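Local coordinates for ornithine aminotransferase (Plasmodium falciparum, PDB 3LG0), which catalyses the pyridoxal-phosphate-dependent transfer of the delta-amino group of ornithine to 2-oxoglutarate, yielding glutamate semialdehyde and glutamate, at residues L185-Q190 against L222-V228; A138-N144 against N173-Y179; V199-Q203 against C247-Y251. All coordinates share one frame; numbering follows the deposited sequence.

All three contacts belong to the same seven-stranded sheet and its surroundings, and all are made within one subunit. Contact 2 is the pairing of strands 139-143 and 174-177 at one border of the sheet, where backbone hydrogen bonds dominate. Contact 1 packs two helices that cover the sheet beside it; it touches contact 2 through Leu189 on Ile141 and Glu188 on Leu175 and Val177. Both are partly buried, contact 1 grading from leucines beneath to charges above. Contact 3, whose centre lies about 11 Å from the centre of the chain, is the buried one: two loops meet there by apolar packing and a single hydrogen bond. Tyr179 of contact 2 reaches this region, its hydroxyl bonding Glu200 O.

Contact 1 (L185-Q190 against L222-V228); sequences LEKELQ and LCKKYNV
Leu189 presses against one face of the Tyr226 ring: its CB stands 4.1 Å from the ring centroid, in a CH-pi contact displaced toward the rim. Its two methyls divide the remaining packing. Leu189 CD1 is tightly lodged 3.5 Å from Leu222 CB, the two leucine side chains running nearly at right angles, while Leu189 CD2 turns to Val228 CG2 at 3.8 Å. The helices behind these residues run almost in parallel, their short axes 10.5 Å apart at a crossing angle of -17°. Helix 182-189 links strand 174-177 to 194-199, and helix 215-226 links 194-199 to 229-233, both as parallel beta-alpha-beta crossovers on one face of the large-domain sheet; Leu185 and Cys223 both rest on Phe197 below.

Toward solvent the contact turns polar. Glu186, its chain extended and CG trans to the main-chain nitrogen (chi1 -178°), spans the groove across the side of Leu222, whose CD1 approaches Glu186 CB at 3.6 Å. Glu186 OE2 then lies in the plane of the Tyr226 ring at the ring's edge, 2.8 Å from Tyr226 OH, although the carboxylate itself is steeply inclined to the ring. Lys225 NZ reaches Glu186 OE2 at 3.4 Å in a weak salt bridge. Beyond Tyr226 the helix closes with a Schellman motif at Asn227, where Val228 N bonds Cys223 O at 2.9 Å.

Contact 2 (A138-N144 against N173-Y179); sequences AKIIVCN and NFLKVPY
Two parallel strands form one border of the seven-stranded sheet in the large domain of this class-III aminotransferase, with Ile140, Ile141, Val142 and Cys143 paired in turn with Phe174, Leu175, Lys176 and Val177. Strand 139-143 continues into the sheet through backbone bonds to strand 194-199, whereas 174-177 is outermost within the chain. Much of the connection between the pair is not modelled; Cys154 and Cys163, assigned by similarity to a reversible disulfide, both lie in that part, so the disulfide is not seen.

The bonds alternate as parallel pairing requires. Ile140 N reaches Asn173 O at 2.9 Å almost without bending, and Ile140 O accepts Leu175 N at 2.8 Å. Farther on, Val142 N to Leu175 O (2.8 Å) and Val177 N to Val142 O (3.0 Å) both run close to the line of the carbonyl bond. On one face Ile140 and Phe174 lie side by side and point the same way, so that Ile140 CB meets Phe174 CE2 at 3.9 Å; Val142 CG1 comes obliquely to the same ring, which also meets Tyr120 edge-to-face. On the other face the Ile141 side chain slants across Leu175, with CG1 against Leu175 CB, while its CG2 approaches Val177 CG2, and Leu189 of helix 182-189 packs over Ile141.

At the far end the Tyr179 ring lies beside Cys143, its hydroxyl bonded to Glu200 O. Cys143 SG, set beside its own backbone N by a chi1 of -70°, meets that ring at the edge and in its plane, 3.8 Å from Tyr179 CD1.

Contact 3 (V199-Q203 against C247-Y251); sequences VEPVQ and CTHHY
Pro201 receives three side chains of segment 247-251. Cys247 has its SG swung anti to the backbone N (chi1 178°), a rotation that carries Cys247 SG forward to within 3.4 Å of Pro201 CB. Cys247 SG also touches Val202 CG1 at 3.8 Å, bridging two consecutive residues of the loop that leaves strand 194-199. Val202 meets it with an unusual, nearly eclipsed chi1 of 2°.

Thr248 offers its methyl rather than its hydroxyl. OG1 sits between backbone N and carbonyl carbon and bonds Glu234, and this rotation places Thr248 CG2 4.0 Å from Pro201 CG. The two side chains pass each other at a slant, methyl against ring carbon.

Tyr251 comes from the end of the short 3-10 turn 247-250, which is built on His250 N to Cys247 O and Tyr251 N to Thr248 O bonds. With CG beside its backbone N, its ring extends back along the turn, and Tyr251 CE1 lies 4.2 Å from Pro201 CB. Tyr251 OH donates to Pro201 O at 3.0 Å. That oxygen lies near the plane of the phenol ring, yet the OH approaches the carbonyl from above its plane, 46° out of it. Phe216 of helix 215-226 meets the Tyr251 ring with nearly parallel planes, and Lys346 NZ makes a weak bond to the same hydroxyl.

Proline, methyl and thiol surfaces thus join the loop leaving strand 194-199 to the connection between strands 229-233 and 257-260, while the tyrosine bond adds one polar tie to a buried residue's carbonyl, its off-plane geometry suggesting a modest one.

Contact 1 (L185-Q190 against L222-V228)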
loop_
_atom_site.group_PDB
_atom_site.type_symbol
_atom_site.label_atom_id
_atom_site.label_comp_id
_atom_site.label_asym_id
_atom_site.label_seq_id
_atom_site.Cartn_x
_atom_site.Cartn_y
_atom_site.Cartn_z
ATOM N N LEU A 185 14.855 -27.605 -10.433
ATOM C CA LEU A 185 13.900 -26.744 -11.115
ATOM C C LEU A 185 13.226 -27.509 -12.252
ATOM O O LEU A 185 12.003 -27.685 -12.245
ATOM C CB LEU A 185 14.570 -25.461 -11.628
ATOM C CG LEU A 185 13.685 -24.493 -12.424
ATOM C CD1 LEU A 185 12.465 -24.073 -11.626
ATOM C CD2 LEU A 185 14.468 -23.277 -12.882
ATOM N N GLU A 186 14.017 -27.977 -13.217
ATOM C CA GLU A 186 13.467 -28.730 -14.344
ATOM C C GLU A 186 12.615 -29.904 -13.866
ATOM O O GLU A 186 11.600 -30.232 -14.471
ATOM C CB GLU A 186 14.570 -29.217 -15.281
ATOM C CG GLU A 186 14.027 -29.970 -16.486
ATOM C CD GLU A 186 15.109 -30.433 -17.440
ATOM O OE1 GLU A 186 16.295 -30.133 -17.195
ATOM O OE2 GLU A 186 14.767 -31.101 -18.440
ATOM N N LYS A 187 13.022 -30.520 -12.767
ATOM C CA LYS A 187 12.258 -31.615 -12.184
ATOM C C LYS A 187 10.827 -31.177 -11.871
ATOM O O LYS A 187 9.881 -31.955 -12.014
ATOM C CB LYS A 187 12.948 -32.103 -10.910
ATOM C CG LYS A 187 12.567 -33.499 -10.452
ATOM C CD LYS A 187 13.087 -33.745 -9.041
ATOM C CE LYS A 187 13.349 -35.217 -8.772
ATOM N NZ LYS A 187 14.568 -35.722 -9.476
ATOM N N GLU A 188 10.672 -29.927 -11.439
ATOM C CA GLU A 188 9.358 -29.389 -11.073
ATOM C C GLU A 188 8.606 -28.823 -12.273
ATOM O O GLU A 188 7.379 -28.877 -12.321
ATOM C CB GLU A 188 9.493 -28.320 -9.992
ATOM C CG GLU A 188 9.841 -28.866 -8.624
ATOM C CD GLU A 188 8.648 -29.493 -7.929
ATOM O OE1 GLU A 188 7.666 -29.829 -8.623
ATOM O OE2 GLU A 188 8.688 -29.651 -6.688
ATOM N N LEU A 189 9.345 -28.275 -13.231
ATOM C CA LEU A 189 8.766 -27.825 -14.489
ATOM C C LEU A 189 8.054 -28.952 -15.255
ATOM O O LEU A 189 7.210 -28.680 -16.113
ATOM C CB LEU A 189 9.839 -27.189 -15.370
ATOM C CG LEU A 189 10.315 -25.813 -14.911
ATOM C CD1 LEU A 189 11.326 -25.213 -15.882
ATOM C CD2 LEU A 189 9.117 -24.898 -14.761
ATOM N N GLN A 190 8.393 -30.206 -14.950
ATOM C CA GLN A 190 7.775 -31.357 -15.618
ATOM C C GLN A 190 6.265 -31.280 -15.462
ATOM O O GLN A 190 5.521 -31.486 -16.418
ATOM C CB GLN A 190 8.273 -32.708 -15.054
ATOM C CG GLN A 190 9.789 -32.893 -14.922
ATOM C CD GLN A 190 10.536 -32.864 -16.245
ATOM O OE1 GLN A 190 10.114 -32.206 -17.197
ATOM N NE2 GLN A 190 11.669 -33.563 -16.302
ATOM N N LEU A 222 15.014 -23.489 -19.479
ATOM C CA LEU A 222 14.023 -24.394 -18.916
ATOM C C LEU A 222 12.609 -23.811 -19.002
ATOM O O LEU A 222 11.635 -24.545 -19.209
ATOM C CB LEU A 222 14.364 -24.739 -17.473
ATOM C CG LEU A 222 15.680 -25.501 -17.367
ATOM C CD1 LEU A 222 15.958 -25.903 -15.919
ATOM C CD2 LEU A 222 15.631 -26.717 -18.286
ATOM N N CYS A 223 12.500 -22.495 -18.852
ATOM C CA CYS A 223 11.195 -21.847 -18.861
ATOM C C CYS A 223 10.655 -21.758 -20.280
ATOM O O CYS A 223 9.523 -22.141 -20.538
ATOM C CB CYS A 223 11.244 -20.466 -18.187
ATOM S SG CYS A 223 11.215 -20.583 -16.368
ATOM N N LYS A 224 11.466 -21.248 -21.195
ATOM C CA LYS A 224 11.046 -21.163 -22.586
ATOM C C LYS A 224 10.729 -22.562 -23.105
ATOM O O LYS A 224 9.803 -22.748 -23.887
ATOM C CB LYS A 224 12.120 -20.499 -23.441
ATOM C CG LYS A 224 11.925 -20.708 -24.939
ATOM C CD LYS A 224 13.008 -20.008 -25.751
ATOM C CE LYS A 224 12.661 -18.555 -26.013
ATOM N NZ LYS A 224 11.543 -18.456 -26.982
ATOM N N LYS A 225 11.484 -23.547 -22.632
ATOM C CA LYS A 225 11.315 -24.922 -23.076
ATOM C C LYS A 225 10.005 -25.528 -22.597
ATOM O O LYS A 225 9.262 -26.098 -23.391
ATOM C CB LYS A 225 12.491 -25.797 -22.626
ATOM C CG LYS A 225 12.251 -27.290 -22.836
ATOM C CD LYS A 225 13.382 -28.133 -22.273
ATOM C CE LYS A 225 13.069 -29.617 -22.377
ATOM N NZ LYS A 225 14.112 -30.448 -21.709
ATOM N N TYR A 226 9.723 -25.420 -21.304
ATOM C CA TYR A 226 8.510 -26.025 -20.761
ATOM C C TYR A 226 7.278 -25.121 -20.863
ATOM O O TYR A 226 6.230 -25.421 -20.285
ATOM C CB TYR A 226 8.726 -26.484 -19.323
ATOM C CG TYR A 226 9.618 -27.700 -19.210
ATOM C CD1 TYR A 226 9.070 -28.970 -19.081
ATOM C CD2 TYR A 226 11.007 -27.582 -19.245
ATOM C CE1 TYR A 226 9.877 -30.095 -18.983
ATOM C CE2 TYR A 226 11.825 -28.704 -19.145
ATOM C CZ TYR A 226 11.251 -29.958 -19.014
ATOM O OH TYR A 226 12.043 -31.079 -18.912
ATOM N N ASN A 227 7.399 -24.036 -21.622
ATOM C CA ASN A 227 6.306 -23.076 -21.759
ATOM C C ASN A 227 5.814 -22.560 -20.403
ATOM O O ASN A 227 4.656 -22.775 -20.008
ATOM C CB ASN A 227 5.134 -23.684 -22.527
ATOM C CG ASN A 227 4.066 -22.668 -22.834
ATOM O OD1 ASN A 227 4.368 -21.511 -23.138
ATOM N ND2 ASN A 227 2.808 -23.085 -22.744
ATOM N N VAL A 228 6.709 -21.887 -19.691
ATOM C CA VAL A 228 6.418 -21.417 -18.344
ATOM C C VAL A 228 6.827 -19.958 -18.226
ATOM O O VAL A 228 7.882 -19.565 -18.732
ATOM C CB VAL A 228 7.144 -22.274 -17.275
ATOM C CG1 VAL A 228 7.283 -21.508 -15.965
ATOM C CG2 VAL A 228 6.404 -23.582 -17.054
#

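Contact 2 (A138-N144 against N173-Y179)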
loop_
_atom_site.group_PDB
_atom_site.type_symbol
_atom_site.label_atom_id
_atom_site.label_comp_id
_atom_site.label_asym_id
_atom_site.label_seq_id
_atom_site.Cartn_x
_atom_site.Cartn_y
_atom_site.Cartn_z
ATOM N N ALA A 138 -3.530 -24.366 -11.130
ATOM C CA ALA A 138 -2.325 -23.737 -11.651
ATOM C C ALA A 138 -1.302 -23.635 -10.524
ATOM O O ALA A 138 -1.599 -23.147 -9.428
ATOM C CB ALA A 138 -2.632 -22.375 -12.238
ATOM N N LYS A 139 -0.100 -24.117 -10.790
ATOM C CA LYS A 139 0.941 -24.138 -9.782
ATOM C C LYS A 139 2.034 -23.133 -10.104
ATOM O O LYS A 139 2.407 -22.965 -11.260
ATOM C CB LYS A 139 1.538 -25.544 -9.671
ATOM C CG LYS A 139 0.639 -26.539 -8.980
ATOM C CD LYS A 139 1.225 -27.943 -9.031
ATOM C CE LYS A 139 0.304 -28.939 -8.337
ATOM N NZ LYS A 139 -1.086 -28.931 -8.896
ATOM N N ILE A 140 2.530 -22.459 -9.074
ATOM C CA ILE A 140 3.651 -21.542 -9.224
ATOM C C ILE A 140 4.864 -22.078 -8.469
ATOM O O ILE A 140 4.773 -22.501 -7.313
ATOM C CB ILE A 140 3.327 -20.126 -8.682
ATOM C CG1 ILE A 140 2.147 -19.507 -9.423
ATOM C CG2 ILE A 140 4.571 -19.219 -8.764
ATOM C CD1 ILE A 140 1.573 -18.270 -8.718
ATOM N N ILE A 141 6.006 -22.049 -9.124
ATOM C CA ILE A 141 7.235 -22.466 -8.484
ATOM C C ILE A 141 7.943 -21.254 -7.878
ATOM O O ILE A 141 8.100 -20.235 -8.540
ATOM C CB ILE A 141 8.161 -23.142 -9.513
ATOM C CG1 ILE A 141 7.492 -24.401 -10.074
ATOM C CG2 ILE A 141 9.519 -23.453 -8.893
ATOM C CD1 ILE A 141 8.164 -24.943 -11.314
ATOM N N VAL A 142 8.362 -21.369 -6.622
ATOM C CA VAL A 142 9.186 -20.342 -6.003
ATOM C C VAL A 142 10.405 -20.958 -5.357
ATOM O O VAL A 142 10.486 -22.175 -5.196
ATOM C CB VAL A 142 8.411 -19.582 -4.936
ATOM C CG1 VAL A 142 7.385 -18.678 -5.592
ATOM C CG2 VAL A 142 7.741 -20.566 -3.975
ATOM N N CYS A 143 11.363 -20.124 -4.986
ATOM C CA CYS A 143 12.546 -20.644 -4.321
ATOM C C CYS A 143 12.382 -20.754 -2.824
ATOM O O CYS A 143 11.550 -20.075 -2.223
ATOM C CB CYS A 143 13.775 -19.848 -4.673
ATOM S SG CYS A 143 14.217 -20.144 -6.353
ATOM N N ASN A 144 13.219 -21.602 -2.237
ATOM C CA ASN A 144 12.982 -22.156 -0.911
ATOM C C ASN A 144 13.090 -21.197 0.273
ATOM O O ASN A 144 12.142 -21.053 1.053
ATOM C CB ASN A 144 13.896 -23.364 -0.689
ATOM C CG ASN A 144 13.141 -24.567 -0.174
ATOM O OD1 ASN A 144 12.228 -24.436 0.639
ATOM N ND2 ASN A 144 13.506 -25.748 -0.658
ATOM N N ASN A 173 -0.253 -24.776 -3.874
ATOM C CA ASN A 173 0.037 -24.445 -5.263
ATOM C C ASN A 173 1.249 -23.553 -5.416
ATOM O O ASN A 173 1.434 -22.887 -6.430
ATOM C CB ASN A 173 -1.185 -23.861 -5.946
ATOM C CG ASN A 173 -2.185 -24.932 -6.328
ATOM O OD1 ASN A 173 -1.800 -26.047 -6.683
ATOM N ND2 ASN A 173 -3.473 -24.603 -6.258
ATOM N N PHE A 174 2.076 -23.565 -4.383
ATOM C CA PHE A 174 3.418 -23.041 -4.483
ATOM C C PHE A 174 4.409 -24.180 -4.314
ATOM O O PHE A 174 4.537 -24.753 -3.230
ATOM C CB PHE A 174 3.643 -21.938 -3.451
ATOM C CG PHE A 174 3.047 -20.621 -3.850
ATOM C CD1 PHE A 174 1.813 -20.230 -3.375
ATOM C CD2 PHE A 174 3.716 -19.789 -4.723
ATOM C CE1 PHE A 174 1.271 -19.021 -3.752
ATOM C CE2 PHE A 174 3.170 -18.589 -5.106
ATOM C CZ PHE A 174 1.956 -18.201 -4.621
ATOM N N LEU A 175 5.073 -24.528 -5.409
ATOM C CA LEU A 175 6.080 -25.574 -5.397
ATOM C C LEU A 175 7.410 -24.933 -5.067
ATOM O O LEU A 175 7.812 -23.963 -5.706
ATOM C CB LEU A 175 6.165 -26.267 -6.764
ATOM C CG LEU A 175 4.894 -26.908 -7.340
ATOM C CD1 LEU A 175 5.189 -27.527 -8.699
ATOM C CD2 LEU A 175 4.287 -27.941 -6.400
ATOM N N LYS A 176 8.099 -25.474 -4.072
ATOM C CA LYS A 176 9.353 -24.878 -3.622
ATOM C C LYS A 176 10.572 -25.675 -4.063
ATOM O O LYS A 176 10.673 -26.867 -3.801
ATOM C CB LYS A 176 9.344 -24.693 -2.103
ATOM C CG LYS A 176 8.385 -23.609 -1.628
ATOM C CD LYS A 176 8.692 -23.159 -0.204
ATOM C CE LYS A 176 7.742 -22.049 0.242
ATOM N NZ LYS A 176 8.074 -21.541 1.604
ATOM N N VAL A 177 11.487 -25.006 -4.746
ATOM C CA VAL A 177 12.757 -25.593 -5.117
ATOM C C VAL A 177 13.914 -24.794 -4.516
ATOM O O VAL A 177 13.767 -23.617 -4.194
ATOM C CB VAL A 177 12.935 -25.609 -6.635
ATOM C CG1 VAL A 177 11.842 -26.445 -7.289
ATOM C CG2 VAL A 177 12.955 -24.181 -7.184
ATOM N N PRO A 178 15.073 -25.439 -4.358
ATOM C CA PRO A 178 16.251 -24.705 -3.889
ATOM C C PRO A 178 16.692 -23.675 -4.918
ATOM O O PRO A 178 16.522 -23.892 -6.116
ATOM C CB PRO A 178 17.317 -25.802 -3.762
ATOM C CG PRO A 178 16.537 -27.064 -3.578
ATOM C CD PRO A 178 15.303 -26.892 -4.418
ATOM N N TYR A 179 17.251 -22.568 -4.439
ATOM C CA TYR A 179 17.828 -21.541 -5.286
ATOM C C TYR A 179 19.073 -22.066 -5.997
ATOM O O TYR A 179 19.808 -22.883 -5.449
ATOM C CB TYR A 179 18.221 -20.332 -4.423
ATOM C CG TYR A 179 18.515 -19.063 -5.205
ATOM C CD1 TYR A 179 17.501 -18.390 -5.883
ATOM C CD2 TYR A 179 19.784 -18.530 -5.238
ATOM C CE1 TYR A 179 17.761 -17.234 -6.594
ATOM C CE2 TYR A 179 20.050 -17.377 -5.935
ATOM C CZ TYR A 179 19.039 -16.732 -6.615
ATOM O OH TYR A 179 19.305 -15.571 -7.314
#

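Contact 3 (V199-Q203 against C247-Y251)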
loop_
_atom_site.group_PDB
_atom_site.type_symbol
_atom_site.label_atom_id
_atom_site.label_comp_id
_atom_site.label_asym_id
_atom_site.label_seq_id
_atom_site.Cartn_x
_atom_site.Cartn_y
_atom_site.Cartn_z
ATOM N N VAL A 199 11.126 -15.684 -9.246
ATOM C CA VAL A 199 12.459 -15.787 -8.675
ATOM C C VAL A 199 13.164 -14.428 -8.653
ATOM O O VAL A 199 12.927 -13.581 -9.518
ATOM C CB VAL A 199 13.311 -16.784 -9.488
ATOM C CG1 VAL A 199 13.580 -16.218 -10.848
ATOM C CG2 VAL A 199 14.615 -17.110 -8.776
ATOM N N GLU A 200 14.039 -14.250 -7.661
ATOM C CA GLU A 200 14.833 -13.041 -7.474
ATOM C C GLU A 200 16.221 -13.199 -8.095
ATOM O O GLU A 200 16.859 -14.224 -7.900
ATOM C CB GLU A 200 15.021 -12.794 -5.979
ATOM C CG GLU A 200 13.988 -11.919 -5.293
ATOM C CD GLU A 200 14.545 -11.295 -4.010
ATOM O OE1 GLU A 200 14.970 -10.096 -4.019
ATOM O OE2 GLU A 200 14.596 -12.038 -3.001
ATOM N N PRO A 201 16.703 -12.172 -8.824
ATOM C CA PRO A 201 18.024 -12.207 -9.471
ATOM C C PRO A 201 19.156 -12.392 -8.456
ATOM O O PRO A 201 20.167 -13.045 -8.757
ATOM C CB PRO A 201 18.122 -10.849 -10.161
ATOM C CG PRO A 201 16.703 -10.456 -10.397
ATOM C CD PRO A 201 15.936 -10.974 -9.204
ATOM N N VAL A 202 19.001 -11.791 -7.280
ATOM C CA VAL A 202 19.747 -12.218 -6.088
ATOM C C VAL A 202 18.814 -12.247 -4.878
ATOM O O VAL A 202 17.971 -11.362 -4.707
ATOM C CB VAL A 202 21.077 -11.432 -5.839
ATOM C CG1 VAL A 202 21.304 -10.330 -6.879
ATOM C CG2 VAL A 202 21.170 -10.913 -4.402
ATOM N N GLN A 203 18.925 -13.306 -4.084
ATOM C CA GLN A 203 18.026 -13.499 -2.961
ATOM C C GLN A 203 18.332 -12.508 -1.853
ATOM O O GLN A 203 19.444 -12.479 -1.344
ATOM C CB GLN A 203 18.113 -14.925 -2.434
ATOM C CG GLN A 203 17.380 -15.943 -3.295
ATOM C CD GLN A 203 17.173 -17.245 -2.562
ATOM O OE1 GLN A 203 18.078 -17.736 -1.877
ATOM N NE2 GLN A 203 15.982 -17.812 -2.685
ATOM N N CYS A 247 18.692 -6.270 -12.681
ATOM C CA CYS A 247 19.794 -7.170 -12.356
ATOM C C CYS A 247 19.897 -8.319 -13.376
ATOM O O CYS A 247 20.993 -8.788 -13.674
ATOM C CB CYS A 247 19.665 -7.708 -10.925
ATOM S SG CYS A 247 20.931 -8.886 -10.416
ATOM N N THR A 248 18.762 -8.764 -13.912
ATOM C CA THR A 248 18.748 -9.849 -14.898
ATOM C C THR A 248 19.558 -9.504 -16.153
ATOM O O THR A 248 20.008 -10.394 -16.867
ATOM C CB THR A 248 17.309 -10.242 -15.322
ATOM O OG1 THR A 248 16.496 -9.067 -15.406
ATOM C CG2 THR A 248 16.690 -11.188 -14.320
ATOM N N HIS A 249 19.731 -8.213 -16.413
ATOM C CA HIS A 249 20.570 -7.744 -17.509
ATOM C C HIS A 249 22.043 -8.159 -17.332
ATOM O O HIS A 249 22.844 -8.032 -18.253
ATOM C CB HIS A 249 20.453 -6.222 -17.642
ATOM C CG HIS A 249 21.096 -5.661 -18.875
ATOM N ND1 HIS A 249 20.427 -5.542 -20.074
ATOM C CD2 HIS A 249 22.342 -5.170 -19.089
ATOM C CE1 HIS A 249 21.236 -5.012 -20.977
ATOM N NE2 HIS A 249 22.401 -4.777 -20.404
ATOM N N HIS A 250 22.401 -8.642 -16.149
ATOM C CA HIS A 250 23.760 -9.125 -15.921
ATOM C C HIS A 250 23.906 -10.482 -16.570
ATOM O O HIS A 250 24.992 -10.862 -17.012
ATOM C CB HIS A 250 24.079 -9.277 -14.429
ATOM C CG HIS A 250 24.363 -7.984 -13.725
ATOM N ND1 HIS A 250 25.302 -7.077 -14.176
ATOM C CD2 HIS A 250 23.848 -7.456 -12.590
ATOM C CE1 HIS A 250 25.343 -6.042 -13.353
ATOM N NE2 HIS A 250 24.469 -6.247 -12.384
ATOM N N TYR A 251 22.803 -11.218 -16.603
ATOM C CA TYR A 251 22.822 -12.588 -17.061
ATOM C C TYR A 251 22.379 -12.674 -18.524
ATOM O O TYR A 251 22.245 -13.766 -19.076
ATOM C CB TYR A 251 21.933 -13.458 -16.172
ATOM C CG TYR A 251 22.073 -13.169 -14.690
ATOM C CD1 TYR A 251 20.952 -13.037 -13.881
ATOM C CD2 TYR A 251 23.323 -13.022 -14.100
ATOM C CE1 TYR A 251 21.069 -12.779 -12.528
ATOM C CE2 TYR A 251 23.451 -12.757 -12.738
ATOM C CZ TYR A 251 22.317 -12.634 -11.960
ATOM O OH TYR A 251 22.420 -12.376 -10.610
#